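PDB 6A34: putative methylthioribose-1-phosphate isomerase, which probably catalyses the interconversion of 5-methylthioribose 1-phosphate and 5-methylthioribulose 1-phosphate in the methionine salvage pathway. Local coordinates for residues A[200-205]-A[305-310]; A[161-166]-A[194-199]; A[11-16]-A[215-220]; A[237-242]-A[271-276]. All coordinates share one frame; numbering follows the deposited sequence.

Contact 1. Residues A[200-205]-A[305-310]; sequences ETRPVL and LTCGGC
A tight beta hairpin, with a type II' turn from Cys307 to Cys310, meets the loop that leaves strand 193-199 and contains the cis peptide before Pro203. The link between them is a backbone carbonyl gripped by a guanidinium. The chain of Arg202, bent at chi2 and chi3, folds round to bring the flat group edge-on to Thr306. There NH1 of Arg202 gives a 3.0 Å bond to Thr306 O, lying in both the carbonyl and the guanidinium plane and landing on a lone pair. Arg202 NH2 adds a weak bond of 3.3 Å to the same Thr306 O and another weak one to Val304 O. Arg202 NE has a stronger partner outside the hairpin, a salt bridge to Glu200 OE2 of the second subunit, so the cation also serves the dimer interface. Thr306 OG1 is satisfied by Glu302 O. The turn is closed by Cys310 N giving to Cys307 O at 3.2 Å, and Cys307 N returns a bond to Cys310 O; glycine suits position 308, where the type II' turn needs a positive phi. Cys307 is disulfide-bonded to Cys307 of the second subunit, and Cys310 to Cys310 of that subunit. Leu205 sits at the N-cap of helix 206-217. Its CD1 rests 3.8 Å from Cys307 SG, while that sulfur lies over one guanidinium face of Arg202, 3.5 Å from NH1.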
loop_
_atom_site.group_PDB
_atom_site.type_symbol
_atom_site.label_atom_id
_atom_site.label_comp_id
_atom_site.label_asym_id
_atom_site.label_seq_id
_atom_site.Cartn_x
_atom_site.Cartn_y
_atom_site.Cartn_z
ATOM N N GLU A 200 3.156 -2.680 -5.723
ATOM C CA GLU A 200 3.235 -1.328 -6.280
ATOM C C GLU A 200 4.266 -0.487 -5.517
ATOM O O GLU A 200 4.917 0.379 -6.131
ATOM C CB GLU A 200 1.852 -0.677 -6.343
ATOM C CG GLU A 200 1.128 -0.491 -5.012
ATOM C CD GLU A 200 -0.187 0.273 -5.182
ATOM O OE1 GLU A 200 -0.498 0.591 -6.349
ATOM O OE2 GLU A 200 -0.889 0.584 -4.157
ATOM N N THR A 201 4.353 -0.713 -4.189
ATOM C CA THR A 201 5.344 -0.139 -3.260
ATOM C C THR A 201 5.114 1.355 -2.981
ATOM O O THR A 201 5.916 2.238 -3.360
ATOM C CB THR A 201 6.777 -0.394 -3.740
ATOM O OG1 THR A 201 6.867 -1.725 -4.253
ATOM C CG2 THR A 201 7.777 -0.247 -2.613
ATOM N N ARG A 202 4.025 1.627 -2.264
ATOM C CA ARG A 202 3.744 2.925 -1.701
ATOM C C ARG A 202 4.803 3.226 -0.644
ATOM O O ARG A 202 5.367 2.299 -0.070
ATOM C CB ARG A 202 2.346 2.960 -1.063
ATOM C CG ARG A 202 1.205 3.239 -2.035
ATOM C CD ARG A 202 1.159 4.677 -2.531
ATOM N NE ARG A 202 0.734 5.609 -1.505
ATOM C CZ ARG A 202 0.805 6.926 -1.615
ATOM N NH1 ARG A 202 1.454 7.473 -2.635
ATOM N NH2 ARG A 202 0.228 7.672 -0.688
ATOM N N PRO A 203 5.065 4.512 -0.388
ATOM C CA PRO A 203 4.393 5.630 -1.034
ATOM C C PRO A 203 4.930 6.053 -2.412
ATOM O O PRO A 203 4.213 6.711 -3.171
ATOM C CB PRO A 203 4.621 6.823 -0.095
ATOM C CG PRO A 203 5.782 6.411 0.783
ATOM C CD PRO A 203 5.609 4.919 0.908
ATOM N N VAL A 204 6.189 5.722 -2.731
ATOM C CA VAL A 204 6.856 6.322 -3.892
ATOM C C VAL A 204 6.414 5.620 -5.197
ATOM O O VAL A 204 6.509 6.216 -6.237
ATOM C CB VAL A 204 8.396 6.365 -3.684
ATOM C CG1 VAL A 204 9.140 6.925 -4.888
ATOM C CG2 VAL A 204 8.784 7.190 -2.462
ATOM N N LEU A 205 5.943 4.370 -5.118
ATOM C CA LEU A 205 5.282 3.583 -6.215
ATOM C C LEU A 205 6.259 3.158 -7.317
ATOM O O LEU A 205 5.876 3.023 -8.487
ATOM C CB LEU A 205 4.090 4.350 -6.812
ATOM C CG LEU A 205 2.908 4.498 -5.856
ATOM C CD1 LEU A 205 2.063 5.696 -6.250
ATOM C CD2 LEU A 205 2.060 3.227 -5.802
ATOM N N LEU A 305 0.609 12.016 1.453
ATOM C CA LEU A 305 -0.592 12.845 1.299
ATOM C C LEU A 305 -0.989 12.876 -0.176
ATOM O O LEU A 305 -2.154 13.046 -0.460
ATOM C CB LEU A 305 -0.344 14.269 1.812
ATOM C CG LEU A 305 0.001 14.372 3.292
ATOM C CD1 LEU A 305 0.407 15.783 3.643
ATOM C CD2 LEU A 305 -1.148 13.918 4.175
ATOM N N THR A 306 0.007 12.747 -1.068
ATOM C CA THR A 306 -0.199 12.608 -2.488
ATOM C C THR A 306 0.178 11.194 -2.958
ATOM O O THR A 306 0.935 10.454 -2.320
ATOM C CB THR A 306 0.567 13.667 -3.290
ATOM O OG1 THR A 306 1.951 13.334 -3.260
ATOM C CG2 THR A 306 0.388 15.081 -2.776
ATOM N N CYS A 307 -0.410 10.845 -4.099
ATOM C CA CYS A 307 -0.282 9.594 -4.774
ATOM C C CYS A 307 -0.247 9.896 -6.273
ATOM O O CYS A 307 -1.268 10.297 -6.836
ATOM C CB CYS A 307 -1.479 8.723 -4.433
ATOM S SG CYS A 307 -1.208 6.976 -4.815
ATOM N N GLY A 308 0.935 9.781 -6.890
ATOM C CA GLY A 308 1.182 10.430 -8.157
ATOM C C GLY A 308 0.952 11.924 -8.007
ATOM O O GLY A 308 1.331 12.501 -6.992
ATOM N N GLY A 309 0.263 12.534 -8.974
ATOM C CA GLY A 309 -0.111 13.951 -8.922
ATOM C C GLY A 309 -1.262 14.271 -7.977
ATOM O O GLY A 309 -1.472 15.440 -7.644
ATOM N N CYS A 310 -2.044 13.271 -7.551
ATOM C CA CYS A 310 -3.308 13.552 -6.892
ATOM C C CYS A 310 -3.084 13.665 -5.377
ATOM O O CYS A 310 -2.368 12.867 -4.796
ATOM C CB CYS A 310 -4.353 12.475 -7.185
ATOM S SG CYS A 310 -5.006 12.411 -8.886
#

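Contact 2. Residues A[161-166]-A[194-199]; sequences GNILTH and KLLWLD
His166 has CG anti to its backbone N (chi1 -162°), and Asp199 has CG beside its own N (chi1 -67°), which brings ring and carboxylate together beyond the strands' last bridge. His166 ND1 donates in its ring plane to the anti lone pair of Asp199 OD2 at 2.7 Å, the two planes 84° apart. His166 NE2 is bonded to Ile259 O, so the ring may well be protonated on both nitrogens, in which case the aspartate would stabilise the positive charge. His166 precedes Cys167, the predicted transition-state stabiliser, and lies near Lys258, predicted to bind substrate. Asp199 OD1, buried, has no polar partner. The strands run parallel, and Ile163 bonds on both sides of its partner Leu196: its N gives to Leu195 O at 3.0 Å and its O accepts from Trp197 N at 2.8 Å. Leu164 and Trp197 suit the buried middle of one face, crossing obliquely with Leu164 CD2 3.6 Å from Trp197 CB; on the other, Thr165 CG2 meets Leu198 CD2. In this Rossmann-like beta-alpha-beta unit helix 180-189 joins the strands, helix 230-235 packs on Leu164 and Trp197, and strands 222-225 and 241-244 flank the pair.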
loop_
_atom_site.group_PDB
_atom_site.type_symbol
_atom_site.label_atom_id
_atom_site.label_comp_id
_atom_site.label_asym_id
_atom_site.label_seq_id
_atom_site.Cartn_x
_atom_site.Cartn_y
_atom_site.Cartn_z
ATOM N N GLY A 161 8.535 -20.989 -10.977
ATOM C CA GLY A 161 7.155 -20.743 -10.706
ATOM C C GLY A 161 6.916 -19.278 -10.549
ATOM O O GLY A 161 7.408 -18.495 -11.317
ATOM N N ASN A 162 6.231 -18.945 -9.469
ATOM C CA ASN A 162 5.711 -17.663 -9.201
ATOM C C ASN A 162 6.601 -17.023 -8.131
ATOM O O ASN A 162 6.723 -17.526 -7.007
ATOM C CB ASN A 162 4.242 -17.794 -8.787
ATOM C CG ASN A 162 3.382 -18.505 -9.818
ATOM O OD1 ASN A 162 3.709 -18.555 -11.013
ATOM N ND2 ASN A 162 2.262 -19.051 -9.372
ATOM N N ILE A 163 7.226 -15.914 -8.509
ATOM C CA ILE A 163 8.086 -15.118 -7.664
ATOM C C ILE A 163 7.390 -13.791 -7.353
ATOM O O ILE A 163 6.696 -13.263 -8.199
ATOM C CB ILE A 163 9.416 -14.840 -8.378
ATOM C CG1 ILE A 163 10.048 -16.123 -8.921
ATOM C CG2 ILE A 163 10.331 -14.067 -7.445
ATOM C CD1 ILE A 163 10.271 -17.191 -7.866
ATOM N N LEU A 164 7.647 -13.242 -6.163
ATOM C CA LEU A 164 7.091 -11.912 -5.767
ATOM C C LEU A 164 8.251 -10.996 -5.352
ATOM O O LEU A 164 9.224 -11.414 -4.755
ATOM C CB LEU A 164 5.977 -12.174 -4.740
ATOM C CG LEU A 164 5.512 -11.168 -3.678
ATOM C CD1 LEU A 164 6.288 -9.880 -3.561
ATOM C CD2 LEU A 164 4.019 -10.898 -3.778
ATOM N N THR A 165 8.166 -9.742 -5.761
ATOM C CA THR A 165 9.169 -8.761 -5.385
ATOM C C THR A 165 8.480 -7.447 -5.035
ATOM O O THR A 165 7.233 -7.337 -5.033
ATOM C CB THR A 165 10.247 -8.613 -6.470
ATOM O OG1 THR A 165 11.400 -7.934 -5.961
ATOM C CG2 THR A 165 9.746 -7.898 -7.695
ATOM N N HIS A 166 9.343 -6.498 -4.662
ATOM C CA HIS A 166 9.010 -5.286 -4.004
ATOM C C HIS A 166 9.921 -4.184 -4.540
ATOM O O HIS A 166 11.112 -4.403 -4.774
ATOM C CB HIS A 166 9.173 -5.501 -2.495
ATOM C CG HIS A 166 8.468 -4.494 -1.641
ATOM N ND1 HIS A 166 7.120 -4.560 -1.392
ATOM C CD2 HIS A 166 8.913 -3.421 -0.954
ATOM C CE1 HIS A 166 6.763 -3.565 -0.591
ATOM N NE2 HIS A 166 7.838 -2.853 -0.301
ATOM N N LYS A 194 7.310 -18.171 -14.329
ATOM C CA LYS A 194 5.961 -18.282 -14.856
ATOM C C LYS A 194 5.204 -16.989 -14.591
ATOM O O LYS A 194 4.286 -16.654 -15.328
ATOM C CB LYS A 194 5.181 -19.442 -14.228
ATOM C CG LYS A 194 5.838 -20.799 -14.403
ATOM C CD LYS A 194 6.180 -21.163 -15.866
ATOM C CE LYS A 194 7.271 -22.209 -15.976
ATOM N NZ LYS A 194 7.127 -23.237 -14.914
ATOM N N LEU A 195 5.549 -16.321 -13.488
ATOM C CA LEU A 195 4.805 -15.155 -13.068
ATOM C C LEU A 195 5.651 -14.399 -12.052
ATOM O O LEU A 195 6.211 -15.015 -11.151
ATOM C CB LEU A 195 3.461 -15.582 -12.467
ATOM C CG LEU A 195 2.644 -14.452 -11.832
ATOM C CD1 LEU A 195 2.145 -13.472 -12.871
ATOM C CD2 LEU A 195 1.457 -14.996 -11.032
ATOM N N LEU A 196 5.735 -13.079 -12.242
ATOM C CA LEU A 196 6.344 -12.174 -11.320
ATOM C C LEU A 196 5.265 -11.271 -10.715
ATOM O O LEU A 196 4.794 -10.383 -11.391
ATOM C CB LEU A 196 7.391 -11.327 -12.044
ATOM C CG LEU A 196 8.215 -10.408 -11.139
ATOM C CD1 LEU A 196 8.881 -11.185 -10.022
ATOM C CD2 LEU A 196 9.263 -9.651 -11.944
ATOM N N TRP A 197 4.947 -11.468 -9.429
ATOM C CA TRP A 197 4.139 -10.490 -8.689
ATOM C C TRP A 197 4.994 -9.267 -8.370
ATOM O O TRP A 197 6.137 -9.411 -7.855
ATOM C CB TRP A 197 3.619 -11.066 -7.374
ATOM C CG TRP A 197 2.737 -12.251 -7.529
ATOM C CD1 TRP A 197 3.105 -13.550 -7.416
ATOM C CD2 TRP A 197 1.332 -12.246 -7.822
ATOM N NE1 TRP A 197 2.015 -14.352 -7.596
ATOM C CE2 TRP A 197 0.916 -13.584 -7.839
ATOM C CE3 TRP A 197 0.386 -11.238 -8.047
ATOM C CZ2 TRP A 197 -0.409 -13.955 -8.056
ATOM C CZ3 TRP A 197 -0.924 -11.600 -8.283
ATOM C CH2 TRP A 197 -1.318 -12.942 -8.294
ATOM N N LEU A 198 4.409 -8.090 -8.595
ATOM C CA LEU A 198 5.022 -6.793 -8.299
ATOM C C LEU A 198 4.149 -6.008 -7.322
ATOM O O LEU A 198 3.050 -5.575 -7.696
ATOM C CB LEU A 198 5.158 -5.983 -9.589
ATOM C CG LEU A 198 6.018 -6.632 -10.658
ATOM C CD1 LEU A 198 6.005 -5.767 -11.931
ATOM C CD2 LEU A 198 7.433 -6.854 -10.140
ATOM N N ASP A 199 4.659 -5.805 -6.100
ATOM C CA ASP A 199 4.060 -4.886 -5.138
ATOM C C ASP A 199 4.227 -3.480 -5.712
ATOM O O ASP A 199 5.336 -3.118 -6.114
ATOM C CB ASP A 199 4.748 -4.957 -3.775
ATOM C CG ASP A 199 4.578 -6.257 -2.999
ATOM O OD1 ASP A 199 3.695 -7.054 -3.338
ATOM O OD2 ASP A 199 5.340 -6.451 -2.030
#

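Contact 3. Residues A[11-16]-A[215-220]; sequences TKLPRT and YSYDGL
The loop after helix 7-10 approaches the capped C-terminal end of helix 206-217, where a Schellman motif, with Gly219 at a positive phi of 75°, lets the chain break away after Asp218. Glycine fits that position because such a phi is less favourable for residues with a side chain. Asp218 carries the polar half of the contact and holds the loop with both oxygens. Its OD2 receives the hydroxyl of Thr11 on the syn lone pair, OG1 to OD2 being only 2.4 Å, very short for such a bond. OD1 of Asp218 takes the backbone N of Lys12 at 2.7 Å, a nearly straight bond that reaches the carboxylate from above its plane. Thr11 OG1 also accepts from Leu13 N at 3.1 Å, closing an ST turn. With Thr11 OG1 anti to its own N, the group faces the helix end. The charge on Asp218 has a second partner in a salt bridge from Arg185 NE to OD2, which should keep the buried acid ionised. Alongside lies the apolar half: Tyr217 swings its ring out with CG anti to the backbone N, and Leu13 CD2 sits over one face in a CH-pi contact, 3.8 Å from the ring centroid. Lys12 CB lies at the ring edge, 3.9 Å from Tyr217 CE1. Leu13 also packs on Trp213 of the same helix, Tyr217 meets the rings of Trp213 and Phe36, and Arg185 brings in helix 180-189, so the N-terminal loop is joined to two helices beside strand 193-199.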
loop_
_atom_site.group_PDB
_atom_site.type_symbol
_atom_site.label_atom_id
_atom_site.label_comp_id
_atom_site.label_asym_id
_atom_site.label_seq_id
_atom_site.Cartn_x
_atom_site.Cartn_y
_atom_site.Cartn_z
ATOM N N THR A 11 17.916 -8.526 -21.723
ATOM C CA THR A 11 17.044 -7.353 -21.778
ATOM C C THR A 11 17.126 -6.713 -23.163
ATOM O O THR A 11 18.123 -6.849 -23.839
ATOM C CB THR A 11 17.436 -6.300 -20.735
ATOM O OG1 THR A 11 16.398 -5.315 -20.692
ATOM C CG2 THR A 11 18.767 -5.647 -21.048
ATOM N N LYS A 12 16.074 -5.983 -23.525
ATOM C CA LYS A 12 16.035 -5.197 -24.740
ATOM C C LYS A 12 16.298 -3.721 -24.424
ATOM O O LYS A 12 16.405 -2.914 -25.313
ATOM C CB LYS A 12 14.676 -5.337 -25.421
ATOM C CG LYS A 12 14.410 -6.684 -26.074
ATOM C CD LYS A 12 12.935 -6.870 -26.443
ATOM C CE LYS A 12 12.565 -8.324 -26.669
ATOM N NZ LYS A 12 11.300 -8.689 -25.984
ATOM N N LEU A 13 16.385 -3.392 -23.138
ATOM C CA LEU A 13 16.628 -2.053 -22.694
ATOM C C LEU A 13 18.086 -1.694 -22.946
ATOM O O LEU A 13 18.974 -2.530 -22.742
ATOM C CB LEU A 13 16.332 -1.945 -21.191
ATOM C CG LEU A 13 14.859 -1.975 -20.785
ATOM C CD1 LEU A 13 14.725 -2.079 -19.275
ATOM C CD2 LEU A 13 14.102 -0.758 -21.292
ATOM N N PRO A 14 18.369 -0.413 -23.274
ATOM C CA PRO A 14 19.729 0.114 -23.216
ATOM C C PRO A 14 20.157 0.260 -21.754
ATOM O O PRO A 14 19.311 0.190 -20.841
ATOM C CB PRO A 14 19.605 1.528 -23.798
ATOM C CG PRO A 14 18.209 1.931 -23.366
ATOM C CD PRO A 14 17.386 0.659 -23.491
ATOM N N ARG A 15 21.459 0.475 -21.550
ATOM C CA ARG A 15 21.980 0.817 -20.262
ATOM C C ARG A 15 21.228 2.056 -19.757
ATOM O O ARG A 15 20.788 2.895 -20.531
ATOM C CB ARG A 15 23.503 0.963 -20.331
ATOM C CG ARG A 15 24.225 -0.354 -20.104
ATOM C CD ARG A 15 25.524 -0.675 -20.802
ATOM N NE ARG A 15 26.613 -0.402 -19.906
ATOM C CZ ARG A 15 27.783 -1.036 -19.783
ATOM N NH1 ARG A 15 28.750 -0.368 -19.202
ATOM N NH2 ARG A 15 28.001 -2.285 -20.147
ATOM N N THR A 16 21.025 2.081 -18.442
ATOM C CA THR A 16 20.374 3.162 -17.710
ATOM C C THR A 16 21.151 4.464 -17.910
ATOM O O THR A 16 20.570 5.528 -17.958
ATOM C CB THR A 16 20.288 2.806 -16.217
ATOM O OG1 THR A 16 19.482 1.631 -16.110
ATOM C CG2 THR A 16 19.743 3.925 -15.363
ATOM N N TYR A 215 9.868 -4.596 -16.695
ATOM C CA TYR A 215 9.737 -6.041 -16.796
ATOM C C TYR A 215 8.740 -6.354 -17.906
ATOM O O TYR A 215 8.879 -7.369 -18.626
ATOM C CB TYR A 215 9.366 -6.691 -15.459
ATOM C CG TYR A 215 10.419 -6.575 -14.381
ATOM C CD1 TYR A 215 11.757 -6.818 -14.658
ATOM C CD2 TYR A 215 10.094 -6.192 -13.087
ATOM C CE1 TYR A 215 12.735 -6.711 -13.682
ATOM C CE2 TYR A 215 11.060 -6.085 -12.101
ATOM C CZ TYR A 215 12.390 -6.344 -12.394
ATOM O OH TYR A 215 13.368 -6.215 -11.443
ATOM N N SER A 216 7.734 -5.489 -18.034
ATOM C CA SER A 216 6.818 -5.583 -19.151
ATOM C C SER A 216 7.556 -5.329 -20.485
ATOM O O SER A 216 7.454 -6.107 -21.404
ATOM C CB SER A 216 5.638 -4.680 -18.983
ATOM O OG SER A 216 4.656 -5.062 -19.921
ATOM N N TYR A 217 8.328 -4.251 -20.568
ATOM C CA TYR A 217 9.116 -3.952 -21.741
ATOM C C TYR A 217 9.856 -5.192 -22.249
ATOM O O TYR A 217 9.902 -5.422 -23.459
ATOM C CB TYR A 217 10.121 -2.838 -21.458
ATOM C CG TYR A 217 10.756 -2.245 -22.693
ATOM C CD1 TYR A 217 11.922 -2.779 -23.204
ATOM C CD2 TYR A 217 10.214 -1.144 -23.333
ATOM C CE1 TYR A 217 12.541 -2.245 -24.317
ATOM C CE2 TYR A 217 10.822 -0.592 -24.451
ATOM C CZ TYR A 217 11.992 -1.151 -24.952
ATOM O OH TYR A 217 12.650 -0.641 -26.041
ATOM N N ASP A 218 10.388 -6.008 -21.336
ATOM C CA ASP A 218 11.160 -7.158 -21.712
ATOM C C ASP A 218 10.291 -8.394 -21.892
ATOM O O ASP A 218 10.831 -9.477 -22.127
ATOM C CB ASP A 218 12.289 -7.404 -20.710
ATOM C CG ASP A 218 13.526 -6.566 -20.987
ATOM O OD1 ASP A 218 13.691 -6.162 -22.167
ATOM O OD2 ASP A 218 14.334 -6.332 -20.029
ATOM N N GLY A 219 8.965 -8.274 -21.766
ATOM C CA GLY A 219 8.077 -9.432 -21.984
ATOM C C GLY A 219 8.069 -10.471 -20.857
ATOM O O GLY A 219 7.687 -11.627 -21.071
ATOM N N LEU A 220 8.451 -10.093 -19.632
ATOM C CA LEU A 220 8.231 -11.003 -18.480
ATOM C C LEU A 220 6.723 -11.078 -18.193
ATOM O O LEU A 220 6.018 -10.099 -18.362
ATOM C CB LEU A 220 8.987 -10.476 -17.255
ATOM C CG LEU A 220 10.437 -10.919 -17.123
ATOM C CD1 LEU A 220 11.294 -10.438 -18.301
ATOM C CD2 LEU A 220 11.008 -10.418 -15.801
#

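Contact 4. Residues A[237-242]-A[271-276]; sequences GFVDAI and HGIPFF
Ile273 CG2 sits against the backbone of the other segment, 3.5 Å from Ala241 CA, and reaches Ile242 CD1 at 4.1 Å. Its other branch runs out to CD1, which touches Val239 CB at 4.1 Å, the two side chains crossing at about a right angle. A branched residue suits this place, since each arm of Ile273 meets a different neighbour, CG2 the backbone at Ala241 and CD1 Val239. Next along, Ile242 CG2 rests 3.6 Å from Phe275 CD1; as bridge partners the two residues point to the same face of the sheet, and chi1 of Phe275, with CG anti to the backbone N, brings CD1 alongside the isoleucine. Pro274, which has no N-H to offer, lays its CD 3.5 Å from Asp240 O, while its carbonyl is used: Ile242 N gives to Pro274 O at 2.9 Å, nearly along the C=O axis. Ile242 O then accepts from Phe276 N at 3.0 Å, in the carbonyl plane. This alternation is that of two parallel strands, 241-244 and 275-278, just as they start side by side in the Rossmann-like sheet, and helix 261-270 lies between them in sequence. The helices before both segments end in Schellman motifs, Gly237 and Gly272 taking the positive phi that turns the chain toward the sheet. Ile242 and Phe275 pack on Ala268 of helix 261-270, and Ile242 and Ile273 on Met234 of helix 230-235. Phe275 N is bonded to Thr332 OG1, ahead of the next strand, 333-336. On the other flank Asp240 OD2 receives Asn162 N, fixing the start of strand 241-244 to strand 161-165.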
loop_
_atom_site.group_PDB
_atom_site.type_symbol
_atom_site.label_atom_id
_atom_site.label_comp_id
_atom_site.label_asym_id
_atom_site.label_seq_id
_atom_site.Cartn_x
_atom_site.Cartn_y
_atom_site.Cartn_z
ATOM N N GLY A 237 -1.573 -19.431 -1.907
ATOM C CA GLY A 237 -0.660 -20.444 -2.548
ATOM C C GLY A 237 -0.084 -19.935 -3.876
ATOM O O GLY A 237 0.548 -20.694 -4.623
ATOM N N PHE A 238 -0.231 -18.630 -4.152
ATOM C CA PHE A 238 0.166 -18.066 -5.454
ATOM C C PHE A 238 1.656 -17.666 -5.529
ATOM O O PHE A 238 2.083 -17.192 -6.562
ATOM C CB PHE A 238 -0.732 -16.886 -5.818
ATOM C CG PHE A 238 -2.195 -17.189 -5.963
ATOM C CD1 PHE A 238 -2.647 -18.475 -6.241
ATOM C CD2 PHE A 238 -3.121 -16.158 -5.901
ATOM C CE1 PHE A 238 -4.001 -18.731 -6.392
ATOM C CE2 PHE A 238 -4.472 -16.411 -6.070
ATOM C CZ PHE A 238 -4.912 -17.698 -6.313
ATOM N N VAL A 239 2.448 -17.881 -4.474
ATOM C CA VAL A 239 3.849 -17.445 -4.435
ATOM C C VAL A 239 4.763 -18.601 -3.977
ATOM O O VAL A 239 4.630 -19.095 -2.848
ATOM C CB VAL A 239 4.035 -16.244 -3.499
ATOM C CG1 VAL A 239 5.497 -15.775 -3.480
ATOM C CG2 VAL A 239 3.065 -15.098 -3.798
ATOM N N ASP A 240 5.754 -18.933 -4.817
ATOM C CA ASP A 240 6.721 -19.984 -4.557
ATOM C C ASP A 240 7.966 -19.438 -3.844
ATOM O O ASP A 240 8.582 -20.149 -3.091
ATOM C CB ASP A 240 7.057 -20.726 -5.857
ATOM C CG ASP A 240 5.840 -21.313 -6.574
ATOM O OD1 ASP A 240 4.999 -21.961 -5.901
ATOM O OD2 ASP A 240 5.716 -21.099 -7.815
ATOM N N ALA A 241 8.347 -18.181 -4.098
ATOM C CA ALA A 241 9.452 -17.546 -3.401
ATOM C C ALA A 241 9.358 -16.031 -3.562
ATOM O O ALA A 241 8.690 -15.532 -4.463
ATOM C CB ALA A 241 10.767 -18.062 -3.924
ATOM N N ILE A 242 10.028 -15.317 -2.655
ATOM C CA ILE A 242 10.046 -13.870 -2.619
ATOM C C ILE A 242 11.509 -13.414 -2.730
ATOM O O ILE A 242 12.352 -13.963 -2.110
ATOM C CB ILE A 242 9.392 -13.369 -1.321
ATOM C CG1 ILE A 242 7.911 -13.729 -1.252
ATOM C CG2 ILE A 242 9.628 -11.892 -1.163
ATOM C CD1 ILE A 242 7.334 -13.722 0.151
ATOM N N HIS A 271 4.058 -18.371 5.799
ATOM C CA HIS A 271 3.637 -19.313 4.769
ATOM C C HIS A 271 4.761 -20.299 4.375
ATOM O O HIS A 271 4.598 -21.046 3.408
ATOM C CB HIS A 271 3.113 -18.512 3.573
ATOM C CG HIS A 271 1.890 -17.739 3.922
ATOM N ND1 HIS A 271 1.923 -16.370 4.201
ATOM C CD2 HIS A 271 0.620 -18.156 4.112
ATOM C CE1 HIS A 271 0.712 -15.982 4.536
ATOM N NE2 HIS A 271 -0.102 -17.056 4.492
ATOM N N GLY A 272 5.908 -20.262 5.078
ATOM C CA GLY A 272 7.153 -21.028 4.685
ATOM C C GLY A 272 7.585 -20.807 3.232
ATOM O O GLY A 272 7.949 -21.734 2.529
ATOM N N ILE A 273 7.481 -19.571 2.749
ATOM C CA ILE A 273 7.913 -19.215 1.451
ATOM C C ILE A 273 9.357 -18.753 1.567
ATOM O O ILE A 273 9.695 -17.867 2.356
ATOM C CB ILE A 273 7.011 -18.133 0.834
ATOM C CG1 ILE A 273 5.548 -18.590 0.751
ATOM C CG2 ILE A 273 7.531 -17.760 -0.528
ATOM C CD1 ILE A 273 4.572 -17.512 0.357
ATOM N N PRO A 274 10.276 -19.389 0.813
ATOM C CA PRO A 274 11.651 -18.919 0.754
ATOM C C PRO A 274 11.705 -17.420 0.428
ATOM O O PRO A 274 10.979 -16.934 -0.405
ATOM C CB PRO A 274 12.297 -19.780 -0.342
ATOM C CG PRO A 274 11.460 -21.001 -0.443
ATOM C CD PRO A 274 10.063 -20.591 0.005
ATOM N N PHE A 275 12.600 -16.719 1.118
ATOM C CA PHE A 275 12.704 -15.294 1.107
ATOM C C PHE A 275 14.180 -14.906 0.989
ATOM O O PHE A 275 14.980 -15.163 1.910
ATOM C CB PHE A 275 12.096 -14.768 2.410
ATOM C CG PHE A 275 12.158 -13.280 2.580
ATOM C CD1 PHE A 275 11.168 -12.470 2.072
ATOM C CD2 PHE A 275 13.225 -12.687 3.208
ATOM C CE1 PHE A 275 11.229 -11.096 2.232
ATOM C CE2 PHE A 275 13.281 -11.314 3.371
ATOM C CZ PHE A 275 12.296 -10.518 2.869
ATOM N N PHE A 276 14.533 -14.279 -0.130
ATOM C CA PHE A 276 15.922 -13.910 -0.431
ATOM C C PHE A 276 16.087 -12.408 -0.624
ATOM O O PHE A 276 15.235 -11.749 -1.218
ATOM C CB PHE A 276 16.388 -14.578 -1.715
ATOM C CG PHE A 276 16.515 -16.076 -1.645
ATOM C CD1 PHE A 276 15.427 -16.894 -1.902
ATOM C CD2 PHE A 276 17.735 -16.658 -1.376
ATOM C CE1 PHE A 276 15.558 -18.273 -1.866
ATOM C CE2 PHE A 276 17.867 -18.034 -1.339
ATOM C CZ PHE A 276 16.780 -18.841 -1.598
#

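How the contacts relate
From the N terminus, contact 3 opens first at residues 11-16 and closes only at 215-220, a long loop that holds contact 2 whole. Contact 2 joins strands 161-165 and 193-199 across helix 180-189. Its second segment ends where contact 1 begins, at 200-205, inside the loop of contact 3. Contact 1 closes at 305-310, so contacts 1 and 3 cross. Contact 4, pairing strands 241-244 and 275-278, nests within contact 1 and follows contacts 2 and 3. Contacts 2 and 4 share one sheet, in which 161-165 neighbours 241-244; contact 3 joins the N-terminal loop to that sheet's helices, and contact 1 ties it to the dimer interface.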